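Local coordinates for trafficking protein particle complex subunit 3 (PDB 6AQ3) that carries covalently bound palmitic acid and, as a TRAPP complex subunit, probably helps tether transport vesicles in membrane trafficking, at residues T108-F121 with D174-Y186. Numbering follows the deposited sequence.
Sequences TNWSKDQTEYSIVF and DDQSEIRVRLKEY. With EDO (1,2-ethanediol), chain O.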
loop_
_atom_site.group_PDB
_atom_site.type_symbol
_atom_site.label_atom_id
_atom_site.label_comp_id
_atom_site.label_asym_id
_atom_site.label_seq_id
_atom_site.Cartn_x
_atom_site.Cartn_y
_atom_site.Cartn_z
ATOM N N THR C 108 -26.373 0.217 8.302
ATOM C CA THR C 108 -27.426 -0.502 9.009
ATOM C C THR C 108 -27.224 -0.318 10.504
ATOM O O THR C 108 -26.291 0.360 10.950
ATOM C CB THR C 108 -27.421 -2.012 8.722
ATOM O OG1 THR C 108 -26.267 -2.603 9.337
ATOM C CG2 THR C 108 -27.411 -2.323 7.229
ATOM N N ASN C 109 -28.130 -0.924 11.275
ATOM C CA ASN C 109 -28.026 -1.009 12.734
ATOM C C ASN C 109 -27.861 0.368 13.373
ATOM O O ASN C 109 -27.026 0.570 14.256
ATOM C CB ASN C 109 -26.872 -1.931 13.145
ATOM C CG ASN C 109 -26.969 -3.322 12.528
ATOM O OD1 ASN C 109 -25.954 -3.993 12.321
ATOM N ND2 ASN C 109 -28.187 -3.764 12.245
ATOM N N TRP C 110 -28.675 1.323 12.927
ATOM C CA TRP C 110 -28.671 2.637 13.550
ATOM C C TRP C 110 -29.086 2.535 15.008
ATOM O O TRP C 110 -29.927 1.711 15.375
ATOM C CB TRP C 110 -29.635 3.589 12.836
ATOM C CG TRP C 110 -29.095 4.182 11.617
ATOM C CD1 TRP C 110 -29.337 3.793 10.339
ATOM C CD2 TRP C 110 -28.190 5.284 11.545
ATOM N NE1 TRP C 110 -28.648 4.599 9.464
ATOM C CE2 TRP C 110 -27.927 5.517 10.182
ATOM C CE3 TRP C 110 -27.575 6.102 12.506
ATOM C CZ2 TRP C 110 -27.071 6.522 9.750
ATOM C CZ3 TRP C 110 -26.720 7.091 12.081
ATOM C CH2 TRP C 110 -26.477 7.299 10.711
ATOM N N SER C 111 -28.477 3.357 15.849
ATOM C CA SER C 111 -28.992 3.492 17.198
ATOM C C SER C 111 -30.169 4.463 17.205
ATOM O O SER C 111 -30.348 5.273 16.290
ATOM C CB SER C 111 -27.898 3.969 18.152
ATOM O OG SER C 111 -27.433 5.252 17.792
ATOM N N LYS C 112 -30.983 4.374 18.254
ATOM C CA LYS C 112 -32.147 5.249 18.327
ATOM C C LYS C 112 -31.726 6.710 18.280
ATOM O O LYS C 112 -32.310 7.505 17.539
ATOM C CB LYS C 112 -32.967 4.955 19.589
ATOM N N ASP C 113 -30.685 7.072 19.029
ATOM C CA ASP C 113 -30.216 8.452 19.091
ATOM C C ASP C 113 -29.286 8.827 17.943
ATOM O O ASP C 113 -28.720 9.927 17.963
ATOM C CB ASP C 113 -29.532 8.721 20.436
ATOM C CG ASP C 113 -28.365 7.784 20.701
ATOM O OD1 ASP C 113 -27.919 7.080 19.768
ATOM O OD2 ASP C 113 -27.893 7.757 21.859
ATOM N N GLN C 114 -29.101 7.933 16.969
ATOM C CA GLN C 114 -28.291 8.206 15.780
ATOM C C GLN C 114 -26.840 8.539 16.121
ATOM O O GLN C 114 -26.135 9.172 15.336
ATOM C CB GLN C 114 -28.902 9.342 14.953
ATOM C CG GLN C 114 -30.336 9.110 14.543
ATOM C CD GLN C 114 -30.993 10.366 14.001
ATOM O OE1 GLN C 114 -31.066 11.401 14.679
ATOM N NE2 GLN C 114 -31.478 10.283 12.770
ATOM N N THR C 115 -26.345 8.062 17.251
ATOM C CA THR C 115 -24.931 8.213 17.563
ATOM C C THR C 115 -24.124 6.975 17.194
ATOM O O THR C 115 -22.908 6.958 17.402
ATOM C CB THR C 115 -24.740 8.543 19.045
ATOM O OG1 THR C 115 -25.265 7.475 19.843
ATOM C CG2 THR C 115 -25.465 9.855 19.395
ATOM N N GLU C 116 -24.772 5.937 16.663
ATOM C CA GLU C 116 -24.085 4.724 16.239
ATOM C C GLU C 116 -24.694 4.214 14.948
ATOM O O GLU C 116 -25.914 4.249 14.763
ATOM C CB GLU C 116 -24.176 3.587 17.252
ATOM C CG GLU C 116 -23.841 3.927 18.664
ATOM C CD GLU C 116 -23.883 2.699 19.536
ATOM O OE1 GLU C 116 -23.559 2.804 20.739
ATOM O OE2 GLU C 116 -24.244 1.625 19.002
ATOM N N TYR C 117 -23.833 3.722 14.071
ATOM C CA TYR C 117 -24.265 3.000 12.893
ATOM C C TYR C 117 -23.168 2.010 12.552
ATOM O O TYR C 117 -22.040 2.115 13.039
ATOM C CB TYR C 117 -24.563 3.954 11.722
ATOM C CG TYR C 117 -23.385 4.799 11.254
ATOM C CD1 TYR C 117 -22.436 4.279 10.375
ATOM C CD2 TYR C 117 -23.215 6.108 11.698
ATOM C CE1 TYR C 117 -21.350 5.038 9.943
ATOM C CE2 TYR C 117 -22.135 6.879 11.263
ATOM C CZ TYR C 117 -21.208 6.331 10.385
ATOM O OH TYR C 117 -20.139 7.070 9.940
ATOM N N SER C 118 -23.504 1.042 11.713
ATOM C CA SER C 118 -22.533 0.087 11.208
ATOM C C SER C 118 -22.402 0.270 9.708
ATOM O O SER C 118 -23.361 0.658 9.031
ATOM C CB SER C 118 -22.925 -1.358 11.512
ATOM O OG SER C 118 -22.893 -1.613 12.904
ATOM N N ILE C 119 -21.206 -0.022 9.199
ATOM C CA ILE C 119 -20.928 -0.037 7.768
ATOM C C ILE C 119 -20.702 -1.498 7.396
ATOM O O ILE C 119 -19.745 -2.123 7.866
ATOM C CB ILE C 119 -19.702 0.830 7.416
ATOM C CG1 ILE C 119 -19.936 2.305 7.771
ATOM C CG2 ILE C 119 -19.373 0.730 5.946
ATOM C CD1 ILE C 119 -18.709 3.206 7.562
ATOM N N VAL C 120 -21.584 -2.054 6.571
ATOM C CA VAL C 120 -21.510 -3.462 6.193
ATOM C C VAL C 120 -21.174 -3.579 4.714
ATOM O O VAL C 120 -21.663 -2.797 3.892
ATOM C CB VAL C 120 -22.821 -4.213 6.514
ATOM C CG1 VAL C 120 -23.035 -4.292 8.028
ATOM C CG2 VAL C 120 -23.997 -3.554 5.842
ATOM N N PHE C 121 -20.342 -4.568 4.377
ATOM C CA PHE C 121 -19.941 -4.810 2.997
ATOM C C PHE C 121 -19.506 -6.265 2.846
ATOM O O PHE C 121 -18.987 -6.859 3.794
ATOM C CB PHE C 121 -18.818 -3.859 2.539
ATOM C CG PHE C 121 -17.678 -3.715 3.505
ATOM C CD1 PHE C 121 -17.812 -2.980 4.675
ATOM C CD2 PHE C 121 -16.438 -4.268 3.201
ATOM C CE1 PHE C 121 -16.746 -2.821 5.535
ATOM C CE2 PHE C 121 -15.360 -4.124 4.052
ATOM C CZ PHE C 121 -15.503 -3.402 5.225
ATOM N N ASP C 174 -17.207 -14.940 9.229
ATOM C CA ASP C 174 -18.446 -14.176 9.230
ATOM C C ASP C 174 -18.985 -14.051 7.808
ATOM O O ASP C 174 -18.260 -14.215 6.824
ATOM C CB ASP C 174 -18.218 -12.795 9.851
ATOM C CG ASP C 174 -17.763 -12.876 11.302
ATOM O OD1 ASP C 174 -18.315 -13.722 12.032
ATOM O OD2 ASP C 174 -16.834 -12.139 11.704
ATOM N N ASP C 175 -20.293 -13.806 7.708
ATOM C CA ASP C 175 -20.959 -13.746 6.408
ATOM C C ASP C 175 -20.699 -12.437 5.664
ATOM O O ASP C 175 -20.953 -12.368 4.455
ATOM C CB ASP C 175 -22.454 -14.033 6.582
ATOM C CG ASP C 175 -23.111 -13.117 7.568
ATOM O OD1 ASP C 175 -22.415 -12.632 8.480
ATOM O OD2 ASP C 175 -24.347 -12.951 7.490
ATOM N N GLN C 176 -20.263 -11.390 6.366
ATOM C CA GLN C 176 -19.933 -10.116 5.745
ATOM C C GLN C 176 -18.991 -9.351 6.664
ATOM O O GLN C 176 -18.755 -9.739 7.810
ATOM C CB GLN C 176 -21.204 -9.306 5.477
ATOM C CG GLN C 176 -21.899 -8.878 6.753
ATOM C CD GLN C 176 -23.192 -8.133 6.494
ATOM O OE1 GLN C 176 -23.774 -8.241 5.419
ATOM N NE2 GLN C 176 -23.665 -7.400 7.493
ATOM N N SER C 177 -18.490 -8.228 6.158
ATOM C CA SER C 177 -17.737 -7.290 6.979
ATOM C C SER C 177 -18.697 -6.294 7.591
ATOM O O SER C 177 -19.649 -5.852 6.942
ATOM C CB SER C 177 -16.668 -6.543 6.177
ATOM O OG SER C 177 -15.652 -7.429 5.763
ATOM N N GLU C 178 -18.447 -5.955 8.850
ATOM C CA GLU C 178 -19.218 -4.944 9.546
ATOM C C GLU C 178 -18.268 -4.116 10.384
ATOM O O GLU C 178 -17.499 -4.667 11.176
ATOM C CB GLU C 178 -20.296 -5.570 10.434
ATOM C CG GLU C 178 -20.995 -4.525 11.339
ATOM C CD GLU C 178 -22.118 -5.105 12.189
ATOM O OE1 GLU C 178 -22.385 -6.326 12.093
ATOM O OE2 GLU C 178 -22.732 -4.331 12.960
ATOM N N ILE C 179 -18.335 -2.800 10.216
ATOM C CA ILE C 179 -17.547 -1.851 10.992
ATOM C C ILE C 179 -18.512 -0.935 11.748
ATOM O O ILE C 179 -19.440 -0.382 11.151
ATOM C CB ILE C 179 -16.612 -1.041 10.077
ATOM C CG1 ILE C 179 -15.542 -1.960 9.492
ATOM C CG2 ILE C 179 -15.982 0.098 10.862
ATOM C CD1 ILE C 179 -14.651 -1.307 8.445
ATOM N N ARG C 180 -18.299 -0.792 13.052
ATOM C CA ARG C 180 -19.148 0.001 13.925
ATOM C C ARG C 180 -18.522 1.374 14.116
ATOM O O ARG C 180 -17.318 1.477 14.364
ATOM C CB ARG C 180 -19.305 -0.669 15.289
ATOM C CG ARG C 180 -20.398 -0.073 16.183
ATOM C CD ARG C 180 -21.740 -0.332 15.540
ATOM N NE ARG C 180 -22.858 -0.053 16.425
ATOM C CZ ARG C 180 -24.130 -0.088 16.045
ATOM N NH1 ARG C 180 -24.443 -0.400 14.795
ATOM N NH2 ARG C 180 -25.092 0.185 16.920
ATOM N N VAL C 181 -19.337 2.421 14.010
ATOM C CA VAL C 181 -18.882 3.797 14.198
ATOM C C VAL C 181 -19.769 4.430 15.259
ATOM O O VAL C 181 -20.987 4.517 15.067
ATOM C CB VAL C 181 -18.941 4.616 12.895
ATOM C CG1 VAL C 181 -18.314 5.969 13.109
ATOM C CG2 VAL C 181 -18.237 3.862 11.733
ATOM N N ARG C 182 -19.160 4.897 16.358
ATOM C CA ARG C 182 -19.878 5.477 17.494
ATOM C C ARG C 182 -19.333 6.861 17.831
ATOM O O ARG C 182 -18.118 7.046 17.947
ATOM C CB ARG C 182 -19.791 4.552 18.711
ATOM C CG ARG C 182 -20.455 3.210 18.427
ATOM C CD ARG C 182 -20.420 2.215 19.571
ATOM N NE ARG C 182 -19.075 1.676 19.776
ATOM C CZ ARG C 182 -18.261 2.022 20.769
ATOM N NH1 ARG C 182 -18.654 2.917 21.681
ATOM N NH2 ARG C 182 -17.056 1.454 20.851
ATOM N N LEU C 183 -20.239 7.834 17.966
ATOM C CA LEU C 183 -19.864 9.193 18.342
ATOM C C LEU C 183 -19.656 9.320 19.853
ATOM O O LEU C 183 -20.541 8.975 20.644
ATOM C CB LEU C 183 -20.939 10.182 17.894
ATOM C CG LEU C 183 -20.722 11.600 18.421
ATOM C CD1 LEU C 183 -19.560 12.218 17.658
ATOM C CD2 LEU C 183 -21.975 12.461 18.287
ATOM N N LYS C 184 -18.490 9.825 20.249
ATOM C CA LYS C 184 -18.157 10.086 21.649
ATOM C C LYS C 184 -18.387 11.536 22.044
ATOM O O LYS C 184 -19.007 11.808 23.076
ATOM C CB LYS C 184 -16.701 9.682 21.920
ATOM C CG LYS C 184 -16.514 8.181 22.017
ATOM C CD LYS C 184 -17.430 7.714 23.150
ATOM C CE LYS C 184 -17.721 6.236 23.163
ATOM N NZ LYS C 184 -18.561 5.963 24.368
ATOM N N GLU C 185 -17.934 12.476 21.225
ATOM C CA GLU C 185 -18.231 13.870 21.492
ATOM C C GLU C 185 -17.916 14.683 20.254
ATOM O O GLU C 185 -17.010 14.344 19.485
ATOM C CB GLU C 185 -17.449 14.424 22.694
ATOM C CG GLU C 185 -15.970 14.650 22.458
ATOM C CD GLU C 185 -15.253 15.162 23.695
ATOM O OE1 GLU C 185 -15.927 15.539 24.683
ATOM O OE2 GLU C 185 -14.006 15.159 23.687
ATOM N N TYR C 186 -18.679 15.761 20.081
ATOM C CA TYR C 186 -18.350 16.780 19.105
ATOM C C TYR C 186 -17.255 17.650 19.700
ATOM O O TYR C 186 -17.340 18.051 20.863
ATOM C CB TYR C 186 -19.578 17.626 18.786
ATOM C CG TYR C 186 -20.631 16.926 17.960
ATOM C CD1 TYR C 186 -20.401 16.617 16.624
ATOM C CD2 TYR C 186 -21.877 16.629 18.501
ATOM C CE1 TYR C 186 -21.370 16.014 15.856
ATOM C CE2 TYR C 186 -22.855 16.019 17.741
ATOM C CZ TYR C 186 -22.596 15.716 16.413
ATOM O OH TYR C 186 -23.569 15.112 15.642
HETATM C C1 EDO O . -26.612 12.642 14.893
HETATM O O1 EDO O . -25.787 13.150 13.833
HETATM C C2 EDO O . -25.835 12.560 16.204
HETATM O O2 EDO O . -25.339 13.856 16.557
HETATM O O HOH W 1 -16.082 -8.238 3.138
#
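Strands 116-121 and 177-186 run antiparallel, their axes at 159° and 4.4 Å apart at closest approach. Tyr117 with Val181, Ile119 with Ile179 and Phe121 with Ser177 are hydrogen-bonded pairs, each joined by two N-H...O bonds; Leu183 N to Thr115 O adds a seventh. On the face carrying Glu116, Ser118, Arg180 and Glu178, the Arg180 chain bends at chi2 (66°) and carries its guanidinium over strand 116-121, one face toward Tyr117 CA and Glu116 CB. Its NH1 donates to Ser118 OG (2.7 Å), near the guanidinium plane, and to Asn109 O (2.8 Å). NH2 meets Glu116 OE2 (2.7 Å) nearly along its C-O axis in a salt bridge, carboxylate and guanidinium planes 85° apart. Ser118 OG in turn donates to the anti lone pair of Glu178 OE2 (2.7 Å). Both strands are inner ones of the four-stranded antiparallel sheet in this TRAPP-family α+β fold; the sheet's other face packs on helices 85-101 and 146-157. There Ser177 CB makes a CH-pi contact over the Phe121 ring centre (3.5 Å to the centroid), with Ile179 CD1 at the ring edge. Val181 CB makes another with Tyr117, 4.0 Å from the ring centroid; Tyr117 OH is hydrogen-bonded to Thr88 OG1, and the Tyr117 side chain lies about 7 Å from a bound palmitic acid.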